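Long-range contacts in peptide amidase (Stenotrophomonas maltophilia, PDB 1M22), which probably hydrolyses amide bonds as an amidase of the amidase signature family: residues 161-174 / 188-200; 410-422 / 453-465. All coordinates share one frame; numbering follows the deposited sequence.

Contact 1. Residues 161-174 / 188-200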
# COMPACT_ATOMS: atom_id res chain seq x y z
N SER A 161 6.85 4.25 15.21
CA SER A 161 6.77 3.39 14.05
C SER A 161 5.95 3.86 12.86
O SER A 161 4.89 4.47 13.03
CB SER A 161 6.26 2.02 14.48
OG SER A 161 6.27 1.11 13.39
N PRO A 162 6.43 3.58 11.65
CA PRO A 162 5.71 3.96 10.44
C PRO A 162 4.84 2.77 10.03
O PRO A 162 4.11 2.83 9.04
CB PRO A 162 6.82 4.19 9.43
CG PRO A 162 7.81 3.13 9.81
CD PRO A 162 7.83 3.22 11.32
N CYS A 163 4.91 1.69 10.81
CA CYS A 163 4.20 0.44 10.52
C CYS A 163 4.80 -0.13 9.22
O CYS A 163 5.90 0.26 8.83
CB CYS A 163 2.69 0.67 10.38
SG CYS A 163 1.69 -0.86 10.49
N GLY A 164 4.09 -1.03 8.54
CA GLY A 164 4.63 -1.64 7.32
C GLY A 164 3.60 -2.53 6.64
O GLY A 164 2.51 -2.65 7.18
N SER A 165 3.96 -3.29 5.60
CA SER A 165 5.30 -3.44 5.16
C SER A 165 5.67 -2.29 4.14
O SER A 165 6.80 -2.18 3.69
CB SER A 165 5.81 -4.73 4.67
OG SER A 165 5.05 -5.14 3.55
N SER A 166 4.71 -1.46 3.78
CA SER A 166 4.93 -0.35 2.83
C SER A 166 5.26 0.93 3.59
O SER A 166 4.67 1.99 3.37
CB SER A 166 3.67 -0.10 1.99
OG SER A 166 3.25 -1.27 1.29
N SER A 167 6.25 0.82 4.48
CA SER A 167 6.65 1.91 5.35
C SER A 167 7.09 3.19 4.64
O SER A 167 6.54 4.26 4.88
CB SER A 167 7.76 1.42 6.27
OG SER A 167 7.49 0.11 6.75
N GLY A 168 8.10 3.06 3.78
CA GLY A 168 8.62 4.22 3.07
C GLY A 168 7.62 4.89 2.16
O GLY A 168 7.62 6.11 2.04
N SER A 169 6.76 4.11 1.52
CA SER A 169 5.78 4.71 0.63
C SER A 169 4.79 5.58 1.40
O SER A 169 4.46 6.68 0.96
CB SER A 169 5.05 3.64 -0.17
OG SER A 169 5.88 3.13 -1.20
N ALA A 170 4.32 5.10 2.55
CA ALA A 170 3.38 5.86 3.35
C ALA A 170 4.04 7.12 3.91
O ALA A 170 3.48 8.22 3.82
CB ALA A 170 2.84 5.01 4.49
N VAL A 171 5.24 6.97 4.46
CA VAL A 171 5.96 8.09 5.02
C VAL A 171 6.29 9.13 3.95
O VAL A 171 6.12 10.33 4.18
CB VAL A 171 7.27 7.63 5.70
CG1 VAL A 171 8.13 8.83 6.07
CG2 VAL A 171 6.94 6.82 6.95
N ALA A 172 6.75 8.68 2.79
CA ALA A 172 7.10 9.61 1.71
C ALA A 172 5.90 10.46 1.29
O ALA A 172 6.03 11.67 1.09
CB ALA A 172 7.64 8.84 0.52
N VAL A 173 4.74 9.84 1.16
CA VAL A 173 3.55 10.58 0.77
C VAL A 173 3.13 11.56 1.87
O VAL A 173 2.78 12.70 1.60
CB VAL A 173 2.39 9.62 0.43
CG1 VAL A 173 1.10 10.39 0.23
CG2 VAL A 173 2.73 8.84 -0.84
N ALA A 174 3.19 11.10 3.12
CA ALA A 174 2.81 11.95 4.25
C ALA A 174 3.74 13.15 4.41
O ALA A 174 3.30 14.22 4.84
CB ALA A 174 2.80 11.13 5.53
N GLY A 188 -2.49 -6.23 5.42
CA GLY A 188 -2.32 -4.98 6.15
C GLY A 188 -1.22 -4.05 5.68
O GLY A 188 -1.20 -2.88 6.08
N SER A 189 -0.32 -4.53 4.82
CA SER A 189 0.82 -3.73 4.38
C SER A 189 0.60 -2.42 3.62
O SER A 189 1.55 -1.67 3.41
CB SER A 189 1.81 -4.60 3.61
OG SER A 189 2.54 -5.41 4.52
N ILE A 190 -0.63 -2.16 3.18
CA ILE A 190 -0.91 -0.88 2.54
C ILE A 190 -1.77 -0.05 3.49
O ILE A 190 -1.38 1.05 3.89
CB ILE A 190 -1.68 -1.02 1.20
CG1 ILE A 190 -0.72 -1.45 0.09
CG2 ILE A 190 -2.33 0.33 0.82
CD1 ILE A 190 -1.40 -1.77 -1.23
N VAL A 191 -2.91 -0.59 3.90
CA VAL A 191 -3.81 0.18 4.75
C VAL A 191 -3.30 0.53 6.14
O VAL A 191 -3.60 1.60 6.66
CB VAL A 191 -5.22 -0.48 4.85
CG1 VAL A 191 -5.85 -0.53 3.47
CG2 VAL A 191 -5.12 -1.87 5.45
N CYS A 192 -2.52 -0.36 6.75
CA CYS A 192 -2.02 -0.07 8.09
C CYS A 192 -1.01 1.08 8.08
O CYS A 192 -1.18 2.06 8.82
CB CYS A 192 -1.40 -1.31 8.72
SG CYS A 192 -1.51 -1.30 10.52
N PRO A 193 0.05 0.99 7.26
CA PRO A 193 0.98 2.13 7.29
C PRO A 193 0.34 3.40 6.75
O PRO A 193 0.71 4.50 7.14
CB PRO A 193 2.17 1.63 6.45
CG PRO A 193 1.58 0.56 5.57
CD PRO A 193 0.59 -0.13 6.47
N ALA A 194 -0.63 3.27 5.85
CA ALA A 194 -1.29 4.47 5.35
C ALA A 194 -2.00 5.16 6.51
O ALA A 194 -1.85 6.37 6.72
CB ALA A 194 -2.28 4.11 4.24
N ALA A 195 -2.77 4.40 7.29
CA ALA A 195 -3.49 4.98 8.42
C ALA A 195 -2.54 5.54 9.48
O ALA A 195 -2.76 6.64 10.00
CB ALA A 195 -4.40 3.93 9.05
N ILE A 196 -1.50 4.78 9.79
CA ILE A 196 -0.51 5.15 10.79
C ILE A 196 0.22 6.45 10.45
O ILE A 196 0.64 7.20 11.34
CB ILE A 196 0.50 3.98 10.98
CG1 ILE A 196 -0.18 2.84 11.74
CG2 ILE A 196 1.77 4.46 11.68
CD1 ILE A 196 -0.40 3.12 13.22
N ASN A 197 0.36 6.73 9.15
CA ASN A 197 1.04 7.93 8.69
C ASN A 197 0.10 8.99 8.11
O ASN A 197 0.53 9.88 7.38
CB ASN A 197 2.13 7.55 7.68
CG ASN A 197 3.25 6.74 8.32
OD1 ASN A 197 4.08 7.28 9.05
ND2 ASN A 197 3.26 5.44 8.06
N GLY A 198 -1.19 8.88 8.43
CA GLY A 198 -2.16 9.88 7.99
C GLY A 198 -2.41 10.11 6.52
O GLY A 198 -2.65 11.25 6.10
N VAL A 199 -2.37 9.05 5.72
CA VAL A 199 -2.61 9.17 4.29
C VAL A 199 -3.62 8.14 3.82
O VAL A 199 -4.05 7.27 4.59
CB VAL A 199 -1.30 9.02 3.46
CG1 VAL A 199 -0.32 10.13 3.83
CG2 VAL A 199 -0.67 7.65 3.70
N VAL A 200 -4.00 8.25 2.55
CA VAL A 200 -4.95 7.33 1.95
C VAL A 200 -4.19 6.13 1.39
O VAL A 200 -3.12 6.27 0.79
CB VAL A 200 -5.72 8.01 0.79
CG1 VAL A 200 -6.59 6.99 0.05
CG2 VAL A 200 -6.57 9.15 1.33
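The Ser-Ser-Lys catalytic triad of the amidase signature fold is assembled here, where the serine-rich loop leading into helix 167-174 meets the start of helix 191-196. The nucleophile Ser-189 sets its OG 2.7 Å from Ser-165 OG, and the backbone N of Ser-165, which follows a cis peptide bond, gives Ser-189 OG a weak hydrogen bond. Lys-86, the third member, hydrogen-bonds to Ser-165 OG through NZ. One residue on, Ser-166 grips Ser-189 O twice: its N donates in the carbonyl plane on a lone pair, while its OG comes from above that plane at 2.7 Å. With OG swung beside its own backbone N (chi1 -57°), the hydroxyl reaches the same oxygen as the N-H. The Pro-193 ring edges up to Gly-164 O, with CD at 3.2 Å. Beside it Cys-163 SG stands 3.2 Å from Cys-192 SG, too far for a bond, although the two form a disulfide in another structure of this protein. Asn-197 ND2 donates to Pro-162 O (2.9 Å) and to Pro-193 O in the helix just before it, which fixes the amide's rotation. Two bonds on Ser-189 O thus tie the nucleophile's backbone to the Ser-165/Ser-166 loop, and probably steady its hydroxyl.

Contact 2. Residues 410-422 / 453-465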
# COMPACT_ATOMS: atom_id res chain seq x y z
N LEU A 410 -25.79 -4.21 2.73
CA LEU A 410 -24.82 -3.13 2.83
C LEU A 410 -23.94 -2.99 1.60
O LEU A 410 -23.74 -3.93 0.83
CB LEU A 410 -23.93 -3.38 4.05
CG LEU A 410 -24.65 -3.62 5.37
CD1 LEU A 410 -23.65 -4.06 6.42
CD2 LEU A 410 -25.39 -2.36 5.80
N ASP A 411 -23.42 -1.78 1.42
CA ASP A 411 -22.53 -1.46 0.31
C ASP A 411 -21.08 -1.57 0.75
O ASP A 411 -20.19 -1.80 -0.07
CB ASP A 411 -22.78 -0.03 -0.18
CG ASP A 411 -24.14 0.12 -0.79
OD1 ASP A 411 -25.04 0.71 -0.15
OD2 ASP A 411 -24.32 -0.37 -1.92
N ALA A 412 -20.84 -1.40 2.04
CA ALA A 412 -19.49 -1.47 2.57
C ALA A 412 -19.50 -1.65 4.08
O ALA A 412 -20.52 -1.44 4.75
CB ALA A 412 -18.71 -0.21 2.22
N LEU A 413 -18.35 -2.05 4.60
CA LEU A 413 -18.15 -2.22 6.03
C LEU A 413 -17.08 -1.20 6.39
O LEU A 413 -16.15 -0.97 5.61
CB LEU A 413 -17.63 -3.63 6.33
CG LEU A 413 -18.52 -4.78 5.84
CD1 LEU A 413 -17.84 -6.11 6.11
CD2 LEU A 413 -19.86 -4.71 6.55
N VAL A 414 -17.23 -0.56 7.54
CA VAL A 414 -16.24 0.42 7.97
C VAL A 414 -15.83 0.17 9.42
O VAL A 414 -16.56 -0.45 10.19
CB VAL A 414 -16.75 1.87 7.84
CG1 VAL A 414 -17.13 2.16 6.40
CG2 VAL A 414 -17.92 2.11 8.78
N ALA A 415 -14.66 0.68 9.77
CA ALA A 415 -14.12 0.52 11.12
C ALA A 415 -12.83 1.30 11.21
O ALA A 415 -12.29 1.73 10.19
CB ALA A 415 -13.84 -0.96 11.39
N PRO A 416 -12.34 1.53 12.43
CA PRO A 416 -11.07 2.26 12.53
C PRO A 416 -10.09 1.28 11.89
O PRO A 416 -10.24 0.07 12.05
CB PRO A 416 -10.85 2.37 14.03
CG PRO A 416 -12.24 2.33 14.60
CD PRO A 416 -12.91 1.27 13.76
N THR A 417 -9.10 1.77 11.16
CA THR A 417 -8.14 0.89 10.51
C THR A 417 -7.26 0.13 11.50
O THR A 417 -7.09 -1.08 11.40
CB THR A 417 -7.26 1.68 9.53
OG1 THR A 417 -8.10 2.41 8.63
CG2 THR A 417 -6.35 0.75 8.74
N THR A 418 -6.72 0.87 12.46
CA THR A 418 -5.84 0.29 13.47
C THR A 418 -5.67 1.33 14.58
O THR A 418 -6.40 2.32 14.62
CB THR A 418 -4.47 -0.08 12.85
OG1 THR A 418 -3.65 -0.73 13.83
CG2 THR A 418 -3.74 1.16 12.33
N GLY A 419 -4.73 1.09 15.48
CA GLY A 419 -4.48 2.04 16.56
C GLY A 419 -3.46 3.06 16.08
O GLY A 419 -3.30 3.26 14.88
N VAL A 420 -2.78 3.72 17.01
CA VAL A 420 -1.78 4.72 16.63
C VAL A 420 -0.37 4.16 16.68
O VAL A 420 -0.12 3.09 17.23
CB VAL A 420 -1.85 5.96 17.53
CG1 VAL A 420 -3.21 6.63 17.39
CG2 VAL A 420 -1.58 5.58 18.98
N ALA A 421 0.56 4.91 16.09
CA ALA A 421 1.96 4.51 16.06
C ALA A 421 2.51 4.29 17.47
O ALA A 421 2.13 4.98 18.42
CB ALA A 421 2.78 5.57 15.34
N TRP A 422 3.41 3.32 17.58
CA TRP A 422 4.04 2.96 18.85
C TRP A 422 5.54 3.23 18.77
O TRP A 422 6.10 3.37 17.68
CB TRP A 422 3.80 1.47 19.11
CG TRP A 422 4.28 0.62 17.97
CD1 TRP A 422 5.52 0.04 17.83
CD2 TRP A 422 3.56 0.29 16.77
NE1 TRP A 422 5.60 -0.62 16.63
CE2 TRP A 422 4.42 -0.48 15.96
CE3 TRP A 422 2.27 0.58 16.31
CZ2 TRP A 422 4.02 -0.97 14.71
CZ3 TRP A 422 1.88 0.10 15.07
CH2 TRP A 422 2.75 -0.67 14.28
N GLN A 453 -6.80 12.33 14.67
CA GLN A 453 -5.59 11.96 15.38
C GLN A 453 -5.90 11.76 16.86
O GLN A 453 -6.91 12.26 17.36
CB GLN A 453 -4.53 13.06 15.26
CG GLN A 453 -4.03 13.32 13.85
CD GLN A 453 -3.00 14.43 13.78
OE1 GLN A 453 -2.42 14.70 12.73
NE2 GLN A 453 -2.76 15.10 14.91
N ILE A 454 -5.04 11.01 17.52
CA ILE A 454 -5.14 10.78 18.96
C ILE A 454 -3.75 11.15 19.47
O ILE A 454 -2.76 10.54 19.07
CB ILE A 454 -5.44 9.30 19.30
CG1 ILE A 454 -6.81 8.90 18.75
CG2 ILE A 454 -5.40 9.10 20.81
CD1 ILE A 454 -7.17 7.44 18.96
N ASP A 455 -3.69 12.17 20.31
CA ASP A 455 -2.43 12.63 20.87
C ASP A 455 -1.41 12.98 19.78
O ASP A 455 -0.22 12.72 19.92
CB ASP A 455 -1.84 11.56 21.79
CG ASP A 455 -2.74 11.25 22.97
OD1 ASP A 455 -3.11 12.19 23.70
OD2 ASP A 455 -3.06 10.06 23.18
N GLY A 456 -1.90 13.55 18.68
CA GLY A 456 -1.02 13.95 17.59
C GLY A 456 -0.65 12.87 16.59
O GLY A 456 0.08 13.14 15.63
N LEU A 457 -1.13 11.65 16.79
CA LEU A 457 -0.82 10.55 15.88
C LEU A 457 -2.05 10.20 15.05
O LEU A 457 -3.15 10.03 15.58
CB LEU A 457 -0.35 9.34 16.70
CG LEU A 457 0.91 9.59 17.55
CD1 LEU A 457 1.20 8.37 18.40
CD2 LEU A 457 2.09 9.92 16.64
N PRO A 458 -1.88 10.08 13.72
CA PRO A 458 -3.00 9.77 12.82
C PRO A 458 -3.76 8.47 13.05
O PRO A 458 -3.19 7.45 13.43
CB PRO A 458 -2.34 9.77 11.44
CG PRO A 458 -1.20 10.72 11.59
CD PRO A 458 -0.65 10.35 12.95
N VAL A 459 -5.05 8.54 12.77
CA VAL A 459 -5.97 7.41 12.85
C VAL A 459 -6.77 7.44 11.55
O VAL A 459 -7.12 8.51 11.05
CB VAL A 459 -6.94 7.53 14.04
CG1 VAL A 459 -7.96 6.41 14.00
CG2 VAL A 459 -6.17 7.49 15.35
N GLY A 460 -7.05 6.27 10.99
CA GLY A 460 -7.80 6.21 9.75
C GLY A 460 -9.11 5.45 9.83
O GLY A 460 -9.34 4.66 10.75
N LEU A 461 -9.98 5.73 8.86
CA LEU A 461 -11.27 5.07 8.74
C LEU A 461 -11.15 4.09 7.57
O LEU A 461 -10.84 4.49 6.43
CB LEU A 461 -12.38 6.09 8.45
CG LEU A 461 -13.78 5.51 8.28
CD1 LEU A 461 -14.24 4.88 9.59
CD2 LEU A 461 -14.73 6.61 7.85
N LEU A 462 -11.38 2.82 7.86
CA LEU A 462 -11.27 1.76 6.86
C LEU A 462 -12.60 1.44 6.19
O LEU A 462 -13.63 1.34 6.86
CB LEU A 462 -10.74 0.49 7.52
CG LEU A 462 -10.59 -0.75 6.63
CD1 LEU A 462 -9.37 -0.58 5.74
CD2 LEU A 462 -10.43 -1.98 7.51
N PHE A 463 -12.56 1.28 4.87
CA PHE A 463 -13.73 0.90 4.08
C PHE A 463 -13.39 -0.44 3.41
O PHE A 463 -12.31 -0.59 2.84
CB PHE A 463 -14.03 1.90 2.96
CG PHE A 463 -14.53 3.24 3.42
CD1 PHE A 463 -13.65 4.16 3.98
CD2 PHE A 463 -15.87 3.59 3.27
CE1 PHE A 463 -14.10 5.43 4.37
CE2 PHE A 463 -16.33 4.85 3.66
CZ PHE A 463 -15.44 5.77 4.21
N MET A 464 -14.31 -1.40 3.49
CA MET A 464 -14.11 -2.70 2.85
C MET A 464 -15.36 -3.06 2.06
O MET A 464 -16.48 -2.76 2.48
CB MET A 464 -13.83 -3.81 3.88
CG MET A 464 -12.52 -3.66 4.64
SD MET A 464 -12.10 -5.14 5.62
CE MET A 464 -13.38 -5.08 6.88
N GLY A 465 -15.17 -3.69 0.90
CA GLY A 465 -16.29 -4.09 0.07
C GLY A 465 -16.05 -5.44 -0.55
O GLY A 465 -15.01 -6.06 -0.32
O HOH W 1 -6.01 4.02 12.35
O HOH W 2 -3.37 4.75 12.58
O HOH W 3 -0.37 6.89 14.05
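Strands 412-416 and 457-464 pair antiparallel within the large mixed sheet at the core of the amidase fold, their axes 4.6 Å apart at closest approach. Backbone bonds come first. Leu-413 and Met-464 form a hydrogen-bonded pair, N to O in both directions, and Ala-415 with Leu-462 repeats it; the bond from Leu-462 N to Ala-415 O is 2.7 Å long. Thr-417 N adds one more to Gly-460 O. Beyond this point the chains part and water takes over: one molecule accepts from both Thr-418 N and Gly-460 N, a second donates to Gly-419 O and Pro-458 O, and a third joins Ala-421 N to Pro-458 O.

Apolar contacts come next. Val-420 drops onto the strand near the type I' turn of 454-457, its CG1 meeting Val-459 CG2 at 3.7 Å and Ile-454 CB at 4.0 Å, while its CB lies 3.8 Å from Leu-457 CB, the two side chains at about a right angle. In the non-hydrogen-bonded pair Val-414 and Phe-463, the side chains lie alongside each other. With CG1 beside its own backbone N (chi1 -58°), Val-414 makes a CH-pi contact over one face of the Phe-463 ring, CG1 4.1 Å from the centroid.

In the fold
Contact 1 closes before contact 2 opens along the chain, yet their centres are only 12 Å apart and they touch directly. Ser-161 N lies 2.7 Å from Trp-422 O, a probable hydrogen bond joining the first segment of contact 1 to the end of segment 410-422. Helix 191-196 rests against that same segment, with Ile-196 CD1 3.3 Å from Gly-419 O, and Gly-198 N packs on Pro-458 CB of strand 457-464 (3.3 Å). Contact 1 holds the catalytic serines near the centre of the chain; contact 2 stands farther out, the side chain of Thr-417 about 11 Å from that of Ser-189. Its Thr-417, Thr-418 and Ala-421 side chains touch helix 191-196, which follows the nucleophile.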